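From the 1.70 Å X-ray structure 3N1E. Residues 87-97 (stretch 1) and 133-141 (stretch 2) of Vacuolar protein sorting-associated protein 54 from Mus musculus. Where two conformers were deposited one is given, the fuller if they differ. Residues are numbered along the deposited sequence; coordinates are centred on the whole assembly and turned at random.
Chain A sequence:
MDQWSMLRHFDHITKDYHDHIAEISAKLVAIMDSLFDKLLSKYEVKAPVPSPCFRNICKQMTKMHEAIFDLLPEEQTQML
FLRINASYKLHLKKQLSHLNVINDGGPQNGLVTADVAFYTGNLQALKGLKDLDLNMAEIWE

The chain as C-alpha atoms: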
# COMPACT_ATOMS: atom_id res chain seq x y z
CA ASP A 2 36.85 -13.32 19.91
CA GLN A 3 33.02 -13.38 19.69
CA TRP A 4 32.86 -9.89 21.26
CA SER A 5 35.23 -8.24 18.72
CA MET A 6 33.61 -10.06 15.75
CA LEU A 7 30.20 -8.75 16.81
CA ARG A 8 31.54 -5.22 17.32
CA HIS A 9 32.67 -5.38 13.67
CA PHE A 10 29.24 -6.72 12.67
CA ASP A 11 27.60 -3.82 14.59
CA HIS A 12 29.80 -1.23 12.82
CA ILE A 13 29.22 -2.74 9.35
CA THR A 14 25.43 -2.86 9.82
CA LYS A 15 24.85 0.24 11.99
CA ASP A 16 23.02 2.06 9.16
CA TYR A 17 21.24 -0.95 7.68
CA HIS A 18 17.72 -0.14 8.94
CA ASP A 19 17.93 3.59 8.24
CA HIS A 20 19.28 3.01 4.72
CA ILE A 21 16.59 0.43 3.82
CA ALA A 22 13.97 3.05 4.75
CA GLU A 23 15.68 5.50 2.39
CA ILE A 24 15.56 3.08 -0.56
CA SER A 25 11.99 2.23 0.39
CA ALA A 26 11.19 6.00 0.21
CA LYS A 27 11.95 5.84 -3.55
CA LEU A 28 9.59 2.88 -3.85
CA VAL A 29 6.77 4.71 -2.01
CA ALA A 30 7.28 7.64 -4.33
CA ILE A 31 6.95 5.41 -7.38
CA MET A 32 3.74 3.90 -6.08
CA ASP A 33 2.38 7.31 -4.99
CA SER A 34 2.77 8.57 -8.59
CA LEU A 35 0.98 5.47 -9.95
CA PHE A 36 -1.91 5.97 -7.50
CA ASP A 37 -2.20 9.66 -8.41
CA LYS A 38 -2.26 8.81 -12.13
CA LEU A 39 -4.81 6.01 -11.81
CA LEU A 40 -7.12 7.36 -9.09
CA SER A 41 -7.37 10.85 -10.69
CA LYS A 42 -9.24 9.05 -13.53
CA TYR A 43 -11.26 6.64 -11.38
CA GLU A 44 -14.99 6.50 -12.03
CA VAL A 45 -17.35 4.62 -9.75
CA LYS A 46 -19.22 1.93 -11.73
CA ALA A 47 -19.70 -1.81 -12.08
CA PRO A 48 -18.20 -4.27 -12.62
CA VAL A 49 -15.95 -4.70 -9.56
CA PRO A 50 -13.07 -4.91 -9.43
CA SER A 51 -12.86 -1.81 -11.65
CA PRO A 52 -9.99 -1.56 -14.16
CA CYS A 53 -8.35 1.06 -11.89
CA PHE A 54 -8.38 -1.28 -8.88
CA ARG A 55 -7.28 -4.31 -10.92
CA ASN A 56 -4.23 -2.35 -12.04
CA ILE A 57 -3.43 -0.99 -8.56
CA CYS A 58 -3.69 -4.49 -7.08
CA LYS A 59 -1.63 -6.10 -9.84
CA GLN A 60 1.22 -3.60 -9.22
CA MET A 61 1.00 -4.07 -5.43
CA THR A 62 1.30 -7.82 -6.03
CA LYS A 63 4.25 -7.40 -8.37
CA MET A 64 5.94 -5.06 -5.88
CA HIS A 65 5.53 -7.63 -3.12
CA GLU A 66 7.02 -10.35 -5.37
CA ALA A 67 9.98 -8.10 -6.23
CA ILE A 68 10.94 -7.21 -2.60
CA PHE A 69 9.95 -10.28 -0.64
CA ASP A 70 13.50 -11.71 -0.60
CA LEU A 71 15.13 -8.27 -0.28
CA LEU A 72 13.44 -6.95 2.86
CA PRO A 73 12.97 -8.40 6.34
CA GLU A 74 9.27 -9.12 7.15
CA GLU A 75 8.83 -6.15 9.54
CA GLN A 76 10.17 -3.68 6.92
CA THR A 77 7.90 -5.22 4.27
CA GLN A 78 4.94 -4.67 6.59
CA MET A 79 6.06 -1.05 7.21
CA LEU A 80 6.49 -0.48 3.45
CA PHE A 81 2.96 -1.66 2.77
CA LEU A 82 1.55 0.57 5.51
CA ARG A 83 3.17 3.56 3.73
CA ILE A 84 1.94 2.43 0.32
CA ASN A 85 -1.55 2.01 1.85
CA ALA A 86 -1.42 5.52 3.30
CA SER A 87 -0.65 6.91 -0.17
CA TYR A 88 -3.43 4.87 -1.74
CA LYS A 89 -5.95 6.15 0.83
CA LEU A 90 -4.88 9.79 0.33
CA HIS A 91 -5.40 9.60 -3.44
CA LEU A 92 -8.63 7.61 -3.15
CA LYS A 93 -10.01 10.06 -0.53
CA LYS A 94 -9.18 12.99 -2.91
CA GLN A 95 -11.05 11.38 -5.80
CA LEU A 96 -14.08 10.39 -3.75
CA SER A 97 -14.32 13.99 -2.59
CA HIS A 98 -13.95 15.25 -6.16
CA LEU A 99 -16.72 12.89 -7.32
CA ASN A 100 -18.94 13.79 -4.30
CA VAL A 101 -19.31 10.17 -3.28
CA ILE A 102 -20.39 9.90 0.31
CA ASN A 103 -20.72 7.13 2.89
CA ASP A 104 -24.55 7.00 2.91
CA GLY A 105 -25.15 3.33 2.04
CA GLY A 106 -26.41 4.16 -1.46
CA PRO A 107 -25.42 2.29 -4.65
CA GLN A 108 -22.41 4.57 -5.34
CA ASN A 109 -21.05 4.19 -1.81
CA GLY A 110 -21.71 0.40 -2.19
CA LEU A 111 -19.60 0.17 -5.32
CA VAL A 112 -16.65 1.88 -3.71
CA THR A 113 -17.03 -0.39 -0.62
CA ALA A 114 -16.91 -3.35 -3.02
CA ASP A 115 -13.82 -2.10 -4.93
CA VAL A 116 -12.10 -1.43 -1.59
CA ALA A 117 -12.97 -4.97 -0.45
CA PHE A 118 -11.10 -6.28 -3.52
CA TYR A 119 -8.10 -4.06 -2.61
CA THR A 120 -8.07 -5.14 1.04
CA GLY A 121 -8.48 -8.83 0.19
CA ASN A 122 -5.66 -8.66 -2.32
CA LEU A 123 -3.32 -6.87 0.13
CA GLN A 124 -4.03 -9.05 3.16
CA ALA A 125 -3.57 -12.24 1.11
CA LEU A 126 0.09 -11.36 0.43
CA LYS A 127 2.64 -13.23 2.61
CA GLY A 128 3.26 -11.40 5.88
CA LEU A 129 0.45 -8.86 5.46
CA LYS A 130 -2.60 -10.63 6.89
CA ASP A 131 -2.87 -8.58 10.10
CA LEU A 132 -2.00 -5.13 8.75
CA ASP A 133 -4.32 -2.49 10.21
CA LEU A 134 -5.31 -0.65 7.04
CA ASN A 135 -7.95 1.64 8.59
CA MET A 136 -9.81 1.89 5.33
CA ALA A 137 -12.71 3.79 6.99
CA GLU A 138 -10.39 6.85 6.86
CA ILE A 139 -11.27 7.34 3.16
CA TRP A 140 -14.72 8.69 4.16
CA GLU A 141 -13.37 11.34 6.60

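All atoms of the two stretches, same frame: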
# COMPACT_ATOMS: atom_id res chain seq x y z
N SER A 87 -0.60 6.19 1.10
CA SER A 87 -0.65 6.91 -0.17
C SER A 87 -1.91 6.58 -0.97
O SER A 87 -2.56 7.47 -1.50
CB SER A 87 0.60 6.58 -1.01
OG SER A 87 0.48 7.12 -2.32
N TYR A 88 -2.23 5.29 -1.08
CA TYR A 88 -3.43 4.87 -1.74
C TYR A 88 -4.68 5.57 -1.16
O TYR A 88 -5.50 6.13 -1.90
CB TYR A 88 -3.55 3.34 -1.65
CG TYR A 88 -4.90 2.81 -2.05
CD1 TYR A 88 -5.83 2.47 -1.08
CD2 TYR A 88 -5.23 2.65 -3.39
CE1 TYR A 88 -7.10 1.97 -1.46
CE2 TYR A 88 -6.47 2.14 -3.77
CZ TYR A 88 -7.38 1.82 -2.80
OH TYR A 88 -8.61 1.31 -3.18
N LYS A 89 -4.80 5.56 0.16
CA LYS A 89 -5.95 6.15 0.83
C LYS A 89 -6.02 7.65 0.57
O LYS A 89 -7.10 8.18 0.37
CB LYS A 89 -5.93 5.90 2.34
CG LYS A 89 -6.21 4.44 2.68
CD LYS A 89 -6.40 4.22 4.18
CE LYS A 89 -5.16 4.55 4.95
NZ LYS A 89 -5.48 4.42 6.42
N LEU A 90 -4.86 8.32 0.54
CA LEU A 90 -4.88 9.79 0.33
C LEU A 90 -5.44 10.09 -1.06
O LEU A 90 -6.29 10.99 -1.22
CB LEU A 90 -3.47 10.39 0.56
CG LEU A 90 -3.26 11.88 0.28
CD1 LEU A 90 -2.18 12.45 1.23
CD2 LEU A 90 -2.89 12.10 -1.18
N HIS A 91 -4.96 9.36 -2.07
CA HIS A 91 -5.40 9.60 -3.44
C HIS A 91 -6.84 9.17 -3.67
O HIS A 91 -7.57 9.84 -4.41
CB HIS A 91 -4.43 8.96 -4.43
CG HIS A 91 -3.09 9.63 -4.43
ND1 HIS A 91 -2.91 10.91 -4.92
CD2 HIS A 91 -1.88 9.21 -3.99
CE1 HIS A 91 -1.64 11.25 -4.77
NE2 HIS A 91 -1.00 10.24 -4.21
N LEU A 92 -7.25 8.07 -3.02
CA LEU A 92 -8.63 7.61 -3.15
C LEU A 92 -9.57 8.61 -2.47
O LEU A 92 -10.60 8.97 -3.04
CB LEU A 92 -8.81 6.19 -2.56
CG LEU A 92 -10.26 5.65 -2.59
CD1 LEU A 92 -10.90 5.66 -3.99
CD2 LEU A 92 -10.22 4.22 -2.09
N LYS A 93 -9.21 9.05 -1.26
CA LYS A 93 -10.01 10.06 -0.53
C LYS A 93 -10.19 11.32 -1.40
O LYS A 93 -11.31 11.84 -1.50
CB LYS A 93 -9.36 10.40 0.81
CG LYS A 93 -10.27 11.23 1.76
CD LYS A 93 -9.81 11.03 3.21
CE LYS A 93 -8.84 12.10 3.64
NZ LYS A 93 -9.54 13.25 4.29
N LYS A 94 -9.12 11.79 -2.06
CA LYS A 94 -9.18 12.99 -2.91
C LYS A 94 -10.21 12.80 -4.04
O LYS A 94 -11.02 13.69 -4.33
CB LYS A 94 -7.79 13.29 -3.48
CG LYS A 94 -7.67 14.56 -4.28
CD LYS A 94 -6.22 15.06 -4.26
CE LYS A 94 -5.90 15.59 -2.86
NZ LYS A 94 -4.44 15.84 -2.61
N GLN A 95 -10.17 11.63 -4.67
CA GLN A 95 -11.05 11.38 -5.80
C GLN A 95 -12.50 11.22 -5.35
O GLN A 95 -13.42 11.70 -6.03
CB GLN A 95 -10.57 10.18 -6.63
CG GLN A 95 -11.45 9.89 -7.87
CD GLN A 95 -11.33 10.96 -8.99
OE1 GLN A 95 -10.75 12.05 -8.79
NE2 GLN A 95 -11.86 10.64 -10.18
N LEU A 96 -12.72 10.57 -4.21
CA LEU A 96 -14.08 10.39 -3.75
C LEU A 96 -14.68 11.76 -3.45
O LEU A 96 -15.86 12.01 -3.74
CB LEU A 96 -14.15 9.50 -2.50
CG LEU A 96 -13.76 8.05 -2.77
CD1 LEU A 96 -13.68 7.32 -1.45
CD2 LEU A 96 -14.72 7.33 -3.72
N SER A 97 -13.85 12.65 -2.92
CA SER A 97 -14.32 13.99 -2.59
C SER A 97 -14.64 14.75 -3.86
O SER A 97 -15.68 15.44 -3.93
CB SER A 97 -13.26 14.73 -1.78
OG SER A 97 -13.27 14.23 -0.45
N ASP A 133 -3.18 -3.34 9.84
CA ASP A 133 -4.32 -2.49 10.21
C ASP A 133 -4.38 -1.37 9.17
O ASP A 133 -3.66 -0.37 9.24
CB ASP A 133 -4.04 -1.89 11.59
CG ASP A 133 -5.14 -0.98 12.07
OD1 ASP A 133 -6.13 -0.75 11.34
OD2 ASP A 133 -4.98 -0.48 13.22
N LEU A 134 -5.26 -1.56 8.19
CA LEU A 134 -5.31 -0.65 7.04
C LEU A 134 -6.15 0.59 7.26
O LEU A 134 -6.00 1.58 6.53
CB LEU A 134 -5.85 -1.42 5.82
CG LEU A 134 -5.02 -2.65 5.42
CD1 LEU A 134 -5.73 -3.32 4.22
CD2 LEU A 134 -3.56 -2.27 5.06
N ASN A 135 -7.05 0.52 8.25
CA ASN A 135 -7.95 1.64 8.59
C ASN A 135 -8.58 2.25 7.36
O ASN A 135 -8.43 3.45 7.10
CB ASN A 135 -7.20 2.71 9.38
CG ASN A 135 -8.11 3.84 9.93
OD1 ASN A 135 -7.61 4.90 10.31
ND2 ASN A 135 -9.43 3.62 9.94
N MET A 136 -9.27 1.41 6.58
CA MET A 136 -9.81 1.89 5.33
C MET A 136 -10.96 2.88 5.51
O MET A 136 -11.24 3.68 4.61
CB MET A 136 -10.23 0.71 4.47
CG MET A 136 -9.51 0.70 3.18
SD MET A 136 -7.68 0.55 3.23
CE MET A 136 -7.50 1.22 1.60
N ALA A 137 -11.61 2.84 6.68
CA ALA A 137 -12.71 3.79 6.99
C ALA A 137 -12.28 5.26 6.90
O ALA A 137 -13.12 6.14 6.69
CB ALA A 137 -13.30 3.49 8.37
N GLU A 138 -10.98 5.52 7.04
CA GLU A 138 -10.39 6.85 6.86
C GLU A 138 -10.75 7.53 5.53
O GLU A 138 -10.80 8.75 5.44
CB GLU A 138 -8.86 6.76 7.05
CG GLU A 138 -8.06 7.97 6.61
CD GLU A 138 -6.63 7.96 7.13
OE1 GLU A 138 -6.06 6.86 7.33
OE2 GLU A 138 -6.08 9.07 7.35
N ILE A 139 -10.99 6.75 4.48
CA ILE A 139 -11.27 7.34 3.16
C ILE A 139 -12.58 8.14 3.09
O ILE A 139 -12.78 8.89 2.13
CB ILE A 139 -11.29 6.29 2.02
CG1 ILE A 139 -12.53 5.37 2.13
CG2 ILE A 139 -9.93 5.53 1.98
CD1 ILE A 139 -12.58 4.29 1.01
N TRP A 140 -13.43 7.97 4.09
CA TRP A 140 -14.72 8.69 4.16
C TRP A 140 -14.69 9.91 5.09
O TRP A 140 -15.71 10.60 5.23
CB TRP A 140 -15.87 7.75 4.56
CG TRP A 140 -16.01 6.57 3.64
CD1 TRP A 140 -15.69 5.27 3.92
CD2 TRP A 140 -16.44 6.60 2.27
NE1 TRP A 140 -15.91 4.48 2.82
CE2 TRP A 140 -16.36 5.27 1.79
CE3 TRP A 140 -16.88 7.61 1.41
CZ2 TRP A 140 -16.73 4.92 0.49
CZ3 TRP A 140 -17.26 7.28 0.12
CH2 TRP A 140 -17.16 5.94 -0.34
N GLU A 141 -13.54 10.18 5.70
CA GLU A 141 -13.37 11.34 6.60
C GLU A 141 -13.50 12.65 5.85
O GLU A 141 -12.55 13.09 5.20
CB GLU A 141 -12.01 11.33 7.30
CG GLU A 141 -11.56 10.01 7.80
CD GLU A 141 -11.95 9.73 9.22
OE1 GLU A 141 -13.16 9.81 9.54
OE2 GLU A 141 -11.04 9.41 10.00
O HOH W 1 -13.67 11.42 0.68

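A short 3-10 segment near the chain's C-terminal end packs against one side of a long helix through a small apolar seam, and two helix lysines tie its flanks down, largely through backbone carbonyls. The contact buries 553 Å² in all, counting both sides, and the backbones come closest where the CA atoms of Lys 93 and Ile 139 lie 4.8 Å apart.

The helix presents Tyr 88, Lys 89, Leu 92, Lys 93 and Leu 96, a spacing of three and four residues that returns to the same side with each turn. Ile 139 is the centre of the other surface, with 97 Å² covered. Its CA-to-CB bond points sideways, and its side chain still meets three helix residues: CG2 reaches CG of Lys 89 at 3.9 Å, while CD1 meets CD2 of Leu 92 at 3.9 Å and CD1 of Leu 96 at 4.1 Å. A branched aliphatic residue suits this place: its CG2 and CD1 both come near CD2 of Leu 92, and the side chain as a whole touches Lys 89, Leu 92 and Leu 96.

An aromatic contact lies toward each end of the seam. Met 136 starts sideways, but its flexible chain brings CE to the edge of the Tyr 88 ring, 3.2 Å from CE1, and to 3.6 Å from CG of Lys 89. Trp 140 sets off away from the helix, yet its large indole returns, and Leu 96 lays CD1 over one face of it, 4.1 Å from the centroid of the six-membered ring and 20° off the normal, a CH-pi contact.

Lys 89 contributes most of any residue, 113 Å². Its CA-to-CB bond points toward the segment, its methylenes pack on the apolar seam, and its ammonium gathers three acceptors: NZ donates to O of Leu 134 at 2.9 Å, to O of Asn 135 at 3.2 Å, and to OE1 of Glu 138 at 2.7 Å, the last within a salt bridge. Lysine fits because one chain can be greasy along its length and charged at its tip. The carbonyl of Asn 135 also accepts from N of Glu 138 at 3.3 Å, so the lysine grips the start of the 3-10 turn.

One helical turn on, Lys 93 runs beside the segment, with CG 3.5 Å from O of Ile 139, and NZ donates to O of Glu 141 at 3.1 Å. A water adds a bridge, donating to O of Ile 139 at 3.0 Å and accepting from OG of Ser 97 at 3.1 Å.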